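Local atomic coordinates of HhaI Restriction Endonuclease (Haemophilus parahaemolyticus, PDB entry 6UKF), a protein that probably cleaves double-stranded DNA at GCGC sites as a type II restriction endonuclease. Residues F57-P61 against N227-I231; S125-F129 against F139-F144. All blocks are in the same frame, centred on the assembly; numbering follows the deposited sequence.

Interaction 1 (F57-P61 against N227-I231); sequences FVLIP and NANVI. With nucleotides of chain B.
An antiparallel strand pairing joins strand 51-62 to strand 228-236 in a five-stranded sheet beneath bound DNA. The extended segments 57-61 and 228-231 approach axis to axis to 4.4 Å at 134°. Phe57 and Val230 form the hydrogen-bonded pair: Phe57 N to Val230 O 2.9 Å, Val230 N to Phe57 O also 2.9 Å but weak. Val58 and Asn229 are the non-hydrogen-bonded pair, CA to CA 4.0 Å. Leu59 N donates to Ala228 O at 3.2 Å; beyond it water 1 bridges Leu59 O (2.9 Å) and Ala228 N (2.8 Å). Strand 228-236 lies between 51-62 and the calcium-binding strand 148-156, an inner strand of a sheet packed on helix 80-91 on one face and set against DNA on the other. On the helix side, Phe57 (chi1 p) lays its ring against Val230 (chi1 t), whose CB sits 3.8 Å from the ring centroid (CH-pi); Leu59 CD1 is 3.6 Å from Val230 CG2. The Val58-Asn229 face looks to the DNA: Val58 CG2 lies 3.7 Å from O5' of DG6 of chain B, to whose OP2 Asn227 ND2 donates at 2.7 Å; main-chain Val58 N comes within 3.4 Å of OP2 of DC7 of chain B.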
ATOM      1  N   PHE A  57       3.988  -4.090   8.566  1.00  8.49           N
ATOM      2  CA  PHE A  57       4.081  -5.481   8.996  1.00  8.07           C
ATOM      3  C   PHE A  57       3.084  -5.709  10.130  1.00  7.95           C
ATOM      4  O   PHE A  57       2.886  -4.834  10.974  1.00  8.37           O
ATOM      5  CB  PHE A  57       5.503  -5.894   9.413  1.00  8.39           C
ATOM      6  CG  PHE A  57       6.161  -4.983  10.415  1.00  8.25           C
ATOM      7  CD1 PHE A  57       6.039  -5.218  11.778  1.00  8.26           C
ATOM      8  CD2 PHE A  57       6.941  -3.918   9.994  1.00  8.99           C
ATOM      9  CE1 PHE A  57       6.665  -4.393  12.697  1.00  8.85           C
ATOM     10  CE2 PHE A  57       7.567  -3.091  10.909  1.00  9.32           C
ATOM     11  CZ  PHE A  57       7.432  -3.329  12.260  1.00  9.53           C
ATOM     12  N   VAL A  58       2.457  -6.885  10.135  1.00  8.51           N
ATOM     13  CA  VAL A  58       1.470  -7.219  11.156  1.00  8.98           C
ATOM     14  C   VAL A  58       2.172  -7.696  12.419  1.00  9.05           C
ATOM     15  O   VAL A  58       3.115  -8.496  12.367  1.00  9.60           O
ATOM     16  CB  VAL A  58       0.484  -8.276  10.625  1.00  9.13           C
ATOM     17  CG1 VAL A  58      -0.421  -8.776  11.740  1.00 10.42           C
ATOM     18  CG2 VAL A  58      -0.342  -7.698   9.487  1.00 10.12           C
ATOM     19  N   LEU A  59       1.714  -7.196  13.565  1.00  9.04           N
ATOM     20  CA  LEU A  59       2.155  -7.673  14.868  1.00  9.20           C
ATOM     21  C   LEU A  59       0.946  -8.180  15.637  1.00  9.86           C
ATOM     22  O   LEU A  59      -0.116  -7.547  15.628  1.00 10.70           O
ATOM     23  CB  LEU A  59       2.814  -6.561  15.683  1.00  9.73           C
ATOM     24  CG  LEU A  59       4.131  -5.995  15.152  1.00  9.45           C
ATOM     25  CD1 LEU A  59       4.656  -4.949  16.122  1.00 10.22           C
ATOM     26  CD2 LEU A  59       5.165  -7.081  14.922  1.00 10.07           C
ATOM     27  N   ILE A  60       1.111  -9.311  16.308  1.00 11.15           N
ATOM     28  CA  ILE A  60       0.046  -9.950  17.073  1.00 12.52           C
ATOM     29  C   ILE A  60       0.345  -9.737  18.554  1.00 12.59           C
ATOM     30  O   ILE A  60       1.424 -10.128  19.021  1.00 13.83           O
ATOM     31  CB  ILE A  60      -0.062 -11.447  16.742  1.00 16.12           C
ATOM     32  CG1 ILE A  60      -0.298 -11.651  15.240  1.00 20.08           C
ATOM     33  CG2 ILE A  60      -1.167 -12.085  17.567  1.00 19.14           C
ATOM     34  CD1 ILE A  60      -1.546 -10.989  14.700  1.00 24.13           C
ATOM     35  N   PRO A  61      -0.556  -9.125  19.325  1.00 12.60           N
ATOM     36  CA  PRO A  61      -0.300  -8.972  20.763  1.00 13.02           C
ATOM     37  C   PRO A  61      -0.348 -10.321  21.467  1.00 13.56           C
ATOM     38  O   PRO A  61      -1.285 -11.102  21.282  1.00 16.98           O
ATOM     39  CB  PRO A  61      -1.427  -8.046  21.237  1.00 15.37           C
ATOM     40  CG  PRO A  61      -2.511  -8.211  20.234  1.00 17.73           C
ATOM     41  CD  PRO A  61      -1.841  -8.521  18.924  1.00 13.58           C
ATOM     42  N   ASN A 227      -6.850  -7.452  11.812  1.00 11.12           N
ATOM     43  CA  ASN A 227      -5.576  -7.454  12.513  1.00 11.08           C
ATOM     44  C   ASN A 227      -4.915  -6.077  12.433  1.00  9.66           C
ATOM     45  O   ASN A 227      -5.326  -5.200  11.670  1.00 10.41           O
ATOM     46  CB  ASN A 227      -4.662  -8.548  11.960  1.00 12.01           C
ATOM     47  CG  ASN A 227      -5.148  -9.942  12.321  1.00 13.92           C
ATOM     48  OD1 ASN A 227      -5.892 -10.117  13.287  1.00 17.06           O
ATOM     49  ND2 ASN A 227      -4.730 -10.940  11.548  1.00 14.86           N
ATOM     50  N   ALA A 228      -3.883  -5.891  13.253  1.00  9.72           N
ATOM     51  CA  ALA A 228      -3.219  -4.607  13.411  1.00  9.29           C
ATOM     52  C   ALA A 228      -1.800  -4.684  12.867  1.00  8.66           C
ATOM     53  O   ALA A 228      -1.096  -5.681  13.066  1.00  9.69           O
ATOM     54  CB  ALA A 228      -3.183  -4.191  14.884  1.00 11.61           C
ATOM     55  N   ASN A 229      -1.401  -3.611  12.210  1.00  8.33           N
ATOM     56  CA  ASN A 229      -0.072  -3.548  11.585  1.00  8.20           C
ATOM     57  C   ASN A 229       0.658  -2.267  11.965  1.00  8.03           C
ATOM     58  O   ASN A 229       0.022  -1.208  12.137  1.00  8.64           O
ATOM     59  CB  ASN A 229      -0.151  -3.644  10.053  1.00  8.82           C
ATOM     60  CG  ASN A 229      -1.333  -2.916   9.437  1.00  8.62           C
ATOM     61  OD1 ASN A 229      -2.061  -3.488   8.621  1.00 12.31           O
ATOM     62  ND2 ASN A 229      -1.533  -1.654   9.802  1.00  9.27           N
ATOM     63  N   VAL A 230       1.960  -2.404  12.151  1.00  7.53           N
ATOM     64  CA  VAL A 230       2.839  -1.251  12.079  1.00  8.12           C
ATOM     65  C   VAL A 230       2.854  -0.788  10.633  1.00  8.05           C
ATOM     66  O   VAL A 230       3.012  -1.600   9.715  1.00  8.82           O
ATOM     67  CB  VAL A 230       4.245  -1.644  12.553  1.00  7.78           C
ATOM     68  CG1 VAL A 230       5.215  -0.499  12.361  1.00  8.69           C
ATOM     69  CG2 VAL A 230       4.204  -2.083  14.009  1.00  9.07           C
ATOM     70  N   ILE A 231       2.653   0.506  10.414  1.00  7.54           N
ATOM     71  CA  ILE A 231       2.522   1.027   9.057  1.00  7.52           C
ATOM     72  C   ILE A 231       3.113   2.427   9.014  1.00  7.64           C
ATOM     73  O   ILE A 231       2.946   3.220   9.944  1.00  7.82           O
ATOM     74  CB  ILE A 231       1.057   0.950   8.571  1.00  8.26           C
ATOM     75  CG1 ILE A 231       0.930   1.475   7.141  1.00  8.09           C
ATOM     76  CG2 ILE A 231       0.124   1.696   9.522  1.00  8.90           C
ATOM     77  CD1 ILE A 231      -0.320   0.998   6.450  1.00  9.41           C
TER
ATOM     78  P    DG B   6      -2.002 -11.447   9.044  1.00 11.35           P
ATOM     79  OP1  DG B   6      -0.952 -11.979   9.938  1.00 12.47           O
ATOM     80  OP2  DG B   6      -3.005 -10.496   9.573  1.00 11.55           O
ATOM     81  O5'  DG B   6      -1.301 -10.781   7.781  1.00 11.03           O
ATOM     82  C5'  DG B   6      -0.367 -11.534   7.033  1.00 11.90           C
ATOM     83  C4'  DG B   6       0.115 -10.746   5.838  1.00 10.45           C
ATOM     84  O4'  DG B   6      -0.970 -10.605   4.880  1.00 10.64           O
ATOM     85  C3'  DG B   6       0.595  -9.323   6.141  1.00  9.86           C
ATOM     86  O3'  DG B   6       1.786  -9.091   5.412  1.00  9.17           O
ATOM     87  C2'  DG B   6      -0.566  -8.441   5.695  1.00  9.81           C
ATOM     88  C1'  DG B   6      -1.121  -9.237   4.524  1.00 10.07           C
ATOM     89  N9   DG B   6      -2.524  -9.007   4.215  1.00  9.66           N
ATOM     90  C8   DG B   6      -3.574  -8.922   5.094  1.00 10.00           C
ATOM     91  N7   DG B   6      -4.726  -8.732   4.507  1.00 10.24           N
ATOM     92  C5   DG B   6      -4.417  -8.700   3.149  1.00  9.51           C
ATOM     93  C6   DG B   6      -5.254  -8.520   2.018  1.00 10.13           C
ATOM     94  O6   DG B   6      -6.480  -8.353   1.987  1.00 10.84           O
ATOM     95  N1   DG B   6      -4.529  -8.550   0.830  1.00 10.39           N
ATOM     96  C2   DG B   6      -3.172  -8.734   0.743  1.00 10.29           C
ATOM     97  N2   DG B   6      -2.647  -8.733  -0.491  1.00 11.66           N
ATOM     98  N3   DG B   6      -2.380  -8.903   1.790  1.00 10.31           N
ATOM     99  C4   DG B   6      -3.068  -8.875   2.956  1.00  9.61           C
ATOM    100  P    DC B   7       2.645  -7.751   5.602  1.00  8.92           P
ATOM    101  OP1  DC B   7       4.059  -8.194   5.557  1.00  9.90           O
ATOM    102  OP2  DC B   7       2.140  -6.960   6.739  1.00  8.98           O
ATOM    103  O5'  DC B   7       2.347  -6.942   4.258  1.00  9.41           O
ATOM    104  C5'  DC B   7       2.801  -7.487   3.031  1.00  9.68           C
ATOM    105  C4'  DC B   7       2.388  -6.623   1.860  1.00  9.64           C
ATOM    106  O4'  DC B   7       0.957  -6.743   1.651  1.00  9.12           O
ATOM    107  C3'  DC B   7       2.676  -5.124   2.021  1.00  9.15           C
ATOM    108  O3'  DC B   7       3.298  -4.642   0.833  1.00  9.33           O
ATOM    109  C2'  DC B   7       1.304  -4.512   2.262  1.00  8.60           C
ATOM    110  C1'  DC B   7       0.399  -5.464   1.481  1.00  9.11           C
ATOM    111  N1   DC B   7      -1.002  -5.480   1.951  1.00  8.74           N
ATOM    112  C2   DC B   7      -2.042  -5.312   1.030  1.00  8.74           C
ATOM    113  O2   DC B   7      -1.773  -5.177  -0.174  1.00  9.35           O
ATOM    114  N3   DC B   7      -3.319  -5.307   1.486  1.00  8.56           N
ATOM    115  C4   DC B   7      -3.564  -5.458   2.790  1.00  8.64           C
ATOM    116  N4   DC B   7      -4.837  -5.442   3.196  1.00  9.84           N
ATOM    117  C5   DC B   7      -2.516  -5.632   3.737  1.00  8.83           C
ATOM    118  C6   DC B   7      -1.266  -5.638   3.276  1.00  8.93           C
TER
HETATM  119  O   HOH W   1      -2.866  -7.919  14.950  1.00 14.01           O

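Interaction 2 (S125-F129 against F139-F144). With EDO (1,2-ethanediol), chain I.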
ATOM      1  N   SER A 125      14.100  -4.947  -4.440  1.00 12.05           N
ATOM      2  CA  SER A 125      14.800  -4.469  -5.632  1.00 11.62           C
ATOM      3  C   SER A 125      14.267  -3.124  -6.111  1.00  9.47           C
ATOM      4  O   SER A 125      14.351  -2.798  -7.298  1.00  9.86           O
ATOM      5  CB  SER A 125      14.783  -5.495  -6.768  1.00 15.01           C
ATOM      6  OG  SER A 125      15.272  -6.753  -6.340  1.00 18.15           O
ATOM      7  N   VAL A 126      13.721  -2.333  -5.192  1.00  8.37           N
ATOM      8  CA  VAL A 126      13.342  -0.954  -5.471  1.00  8.83           C
ATOM      9  C   VAL A 126      14.563  -0.092  -5.182  1.00 10.05           C
ATOM     10  O   VAL A 126      14.969   0.060  -4.026  1.00 14.99           O
ATOM     11  CB  VAL A 126      12.138  -0.518  -4.631  1.00  9.90           C
ATOM     12  CG1 VAL A 126      11.901   0.986  -4.779  1.00 12.19           C
ATOM     13  CG2 VAL A 126      10.904  -1.296  -5.041  1.00 11.12           C
ATOM     14  N   LYS A 127      15.151   0.469  -6.238  1.00  9.08           N
ATOM     15  CA  LYS A 127      16.363   1.263  -6.118  1.00  9.27           C
ATOM     16  C   LYS A 127      16.100   2.760  -6.143  1.00  7.58           C
ATOM     17  O   LYS A 127      16.943   3.528  -5.667  1.00  7.91           O
ATOM     18  CB  LYS A 127      17.335   0.929  -7.259  1.00 12.08           C
ATOM     19  CG  LYS A 127      18.050  -0.414  -7.147  1.00 16.21           C
ATOM     20  CD  LYS A 127      19.086  -0.546  -8.256  1.00 18.75           C
ATOM     21  CE  LYS A 127      19.557  -1.980  -8.455  1.00 22.61           C
ATOM     22  NZ  LYS A 127      20.534  -2.416  -7.416  1.00 27.27           N
ATOM     23  N   PHE A 128      14.965   3.187  -6.692  1.00  7.50           N
ATOM     24  CA  PHE A 128      14.644   4.598  -6.814  1.00  7.29           C
ATOM     25  C   PHE A 128      13.170   4.811  -6.518  1.00  7.26           C
ATOM     26  O   PHE A 128      12.346   3.908  -6.684  1.00  7.87           O
ATOM     27  CB  PHE A 128      14.944   5.128  -8.224  1.00  8.10           C
ATOM     28  CG  PHE A 128      16.408   5.252  -8.516  1.00  8.34           C
ATOM     29  CD1 PHE A 128      17.138   4.156  -8.944  1.00  9.59           C
ATOM     30  CD2 PHE A 128      17.060   6.461  -8.346  1.00  8.74           C
ATOM     31  CE1 PHE A 128      18.491   4.266  -9.199  1.00 10.64           C
ATOM     32  CE2 PHE A 128      18.414   6.574  -8.600  1.00  9.80           C
ATOM     33  CZ  PHE A 128      19.129   5.475  -9.026  1.00 10.22           C
ATOM     34  N   PHE A 129      12.863   6.018  -6.060  1.00  7.38           N
ATOM     35  CA  PHE A 129      11.505   6.510  -5.920  1.00  7.39           C
ATOM     36  C   PHE A 129      11.310   7.671  -6.886  1.00  7.64           C
ATOM     37  O   PHE A 129      12.257   8.391  -7.217  1.00  8.46           O
ATOM     38  CB  PHE A 129      11.248   7.010  -4.493  1.00  8.37           C
ATOM     39  CG  PHE A 129      10.873   5.926  -3.514  1.00  8.50           C
ATOM     40  CD1 PHE A 129      11.751   4.897  -3.214  1.00 11.40           C
ATOM     41  CD2 PHE A 129       9.642   5.951  -2.877  1.00 10.18           C
ATOM     42  CE1 PHE A 129      11.400   3.908  -2.311  1.00 10.90           C
ATOM     43  CE2 PHE A 129       9.291   4.967  -1.972  1.00 11.80           C
ATOM     44  CZ  PHE A 129      10.171   3.945  -1.690  1.00 11.27           C
ATOM     45  N   PHE A 139      14.861   9.864  -6.969  1.00  7.24           N
ATOM     46  CA  PHE A 139      15.974   9.759  -6.040  1.00  8.14           C
ATOM     47  C   PHE A 139      16.224   8.314  -5.650  1.00  7.28           C
ATOM     48  O   PHE A 139      15.291   7.501  -5.627  1.00  7.41           O
ATOM     49  CB  PHE A 139      15.755  10.622  -4.787  1.00  8.44           C
ATOM     50  CG  PHE A 139      14.580  10.206  -3.951  1.00  8.21           C
ATOM     51  CD1 PHE A 139      14.717   9.230  -2.978  1.00  8.85           C
ATOM     52  CD2 PHE A 139      13.346  10.806  -4.121  1.00  8.71           C
ATOM     53  CE1 PHE A 139      13.640   8.852  -2.200  1.00  9.93           C
ATOM     54  CE2 PHE A 139      12.266  10.435  -3.344  1.00 10.17           C
ATOM     55  CZ  PHE A 139      12.414   9.457  -2.381  1.00 10.18           C
ATOM     56  N   PRO A 140      17.468   7.970  -5.326  1.00  7.57           N
ATOM     57  CA  PRO A 140      17.783   6.604  -4.907  1.00  8.08           C
ATOM     58  C   PRO A 140      17.369   6.354  -3.467  1.00  7.71           C
ATOM     59  O   PRO A 140      17.372   7.255  -2.626  1.00  7.84           O
ATOM     60  CB  PRO A 140      19.309   6.554  -5.045  1.00  8.70           C
ATOM     61  CG  PRO A 140      19.740   7.949  -4.768  1.00  9.12           C
ATOM     62  CD  PRO A 140      18.664   8.833  -5.332  1.00  8.46           C
ATOM     63  N   ILE A 141      17.029   5.091  -3.189  1.00  7.87           N
ATOM     64  CA  ILE A 141      16.525   4.703  -1.871  1.00  8.00           C
ATOM     65  C   ILE A 141      17.478   5.109  -0.754  1.00  8.17           C
ATOM     66  O   ILE A 141      17.040   5.461   0.347  1.00  8.24           O
ATOM     67  CB  ILE A 141      16.192   3.191  -1.865  1.00  8.69           C
ATOM     68  CG1 ILE A 141      15.624   2.734  -0.516  1.00  9.74           C
ATOM     69  CG2 ILE A 141      17.418   2.348  -2.218  1.00  9.77           C
ATOM     70  CD1 ILE A 141      14.374   3.456  -0.085  1.00 11.72           C
ATOM     71  N   GLU A 142      18.788   5.089  -1.013  1.00  8.41           N
ATOM     72  CA  GLU A 142      19.746   5.411   0.040  1.00  9.42           C
ATOM     73  C   GLU A 142      19.639   6.851   0.531  1.00  8.65           C
ATOM     74  O   GLU A 142      20.189   7.158   1.595  1.00  9.29           O
ATOM     75  CB  GLU A 142      21.177   5.121  -0.421  1.00 12.04           C
ATOM     76  CG  GLU A 142      21.596   5.856  -1.678  1.00 14.70           C
ATOM     77  CD  GLU A 142      21.441   5.020  -2.936  1.00 14.24           C
ATOM     78  OE1 GLU A 142      22.186   5.275  -3.903  1.00 16.94           O
ATOM     79  OE2 GLU A 142      20.569   4.121  -2.982  1.00 11.49           O
ATOM     80  N   HIS A 143      18.950   7.736  -0.194  1.00  8.01           N
ATOM     81  CA  HIS A 143      18.813   9.133   0.206  1.00  8.55           C
ATOM     82  C   HIS A 143      17.390   9.498   0.611  1.00  8.65           C
ATOM     83  O   HIS A 143      17.042  10.682   0.642  1.00  9.35           O
ATOM     84  CB  HIS A 143      19.317  10.058  -0.897  1.00  8.89           C
ATOM     85  CG  HIS A 143      20.802  10.028  -1.058  1.00 11.03           C
ATOM     86  ND1 HIS A 143      21.467  10.831  -1.953  1.00 17.46           N
ATOM     87  CD2 HIS A 143      21.753   9.296  -0.430  1.00 13.49           C
ATOM     88  CE1 HIS A 143      22.762  10.591  -1.883  1.00 19.03           C
ATOM     89  NE2 HIS A 143      22.963   9.664  -0.966  1.00 16.32           N
ATOM     90  N   PHE A 144      16.585   8.497   0.971  1.00  8.17           N
ATOM     91  CA  PHE A 144      15.166   8.698   1.252  1.00  8.36           C
ATOM     92  C   PHE A 144      14.912   9.842   2.226  1.00  8.19           C
ATOM     93  O   PHE A 144      13.976  10.628   2.035  1.00  8.72           O
ATOM     94  CB  PHE A 144      14.598   7.392   1.814  1.00  8.95           C
ATOM     95  CG  PHE A 144      13.105   7.335   1.837  1.00  8.61           C
ATOM     96  CD1 PHE A 144      12.408   6.842   0.751  1.00  9.23           C
ATOM     97  CD2 PHE A 144      12.396   7.757   2.946  1.00  9.78           C
ATOM     98  CE1 PHE A 144      11.032   6.779   0.763  1.00 10.49           C
ATOM     99  CE2 PHE A 144      11.020   7.698   2.962  1.00  9.87           C
ATOM    100  CZ  PHE A 144      10.338   7.209   1.869  1.00 10.86           C
TER
HETATM  101  C1  EDO I 706      15.435  -6.620 -10.492  1.00 35.90           C
HETATM  102  O1  EDO I 706      16.453  -5.949  -9.740  1.00 34.80           O
HETATM  103  C2  EDO I 706      15.544  -8.129 -10.293  1.00 39.42           C
HETATM  104  O2  EDO I 706      15.239  -8.467  -8.934  1.00 41.73           O
HETATM  105  O   HOH W   2      19.705   2.956  -5.398  1.00 15.58           O
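Three backbone hydrogen bonds join 125-129 to 139-144 in the antiparallel hairpin of strands 126-132 and 136-140. Phe129 and Phe139 exchange two as a hydrogen-bonded pair, Phe129 N to Phe139 O at 2.9 Å and Phe139 N to Phe129 O at 3.0 Å. Ile141 N gives the third to Lys127 O at 2.9 Å, where the second strand bends into a 3-10 turn. Water 2 donates to Lys127 O and Glu142 OE2, at 2.8 Å each. Phe128 faces Pro140 as a non-hydrogen-bonded pair, CA to CA 4.2 Å; proline, lacking an amide hydrogen, fits this position, and Phe128 CE2 packs 3.7 Å from Pro140 CB. Phe128 also meets Phe252 of helix 242-255 edge-to-face.

The other face carries an aromatic cluster of Phe129, Phe139 and Phe144. The Phe129 and Phe139 planes lie at 13° but are slid apart, centroids 5.8 Å; Phe129 CB sits 3.8 Å from the Phe139 ring centroid. Phe144 points its edge at the face of Phe129 in a T-shaped pair, centroids 5.2 Å apart. Ile141 CD1 lies 3.7 Å from Phe129 CE1, and helix 110-123 backs Ile141 and Phe144. Direct hydrogen bonds between the segments are thus all main chain to main chain; water 2 links Lys127 O to the Glu142 carboxylate, and the other side chains meet through apolar and aromatic packing.

Interactions 1 and 2 belong to different sheets, with centres 25 Å apart and nearest atoms about 11 Å apart, so they do not touch. Along the chain, both segments of interaction 2 fall between the two of interaction 1: a local hairpin within a long-range closure spanning 165 residues. Their relation to the ligands differs. Interaction 1 meets the DNA directly, and the side chain of Val230 is about 9 Å from a bound calcium whose site includes Ser151 and Thr153 of the adjoining strand 148-156. In interaction 2 the nearest atom is about 7 Å from the DNA, and the Phe144 side chain lies about 13 Å from a calcium.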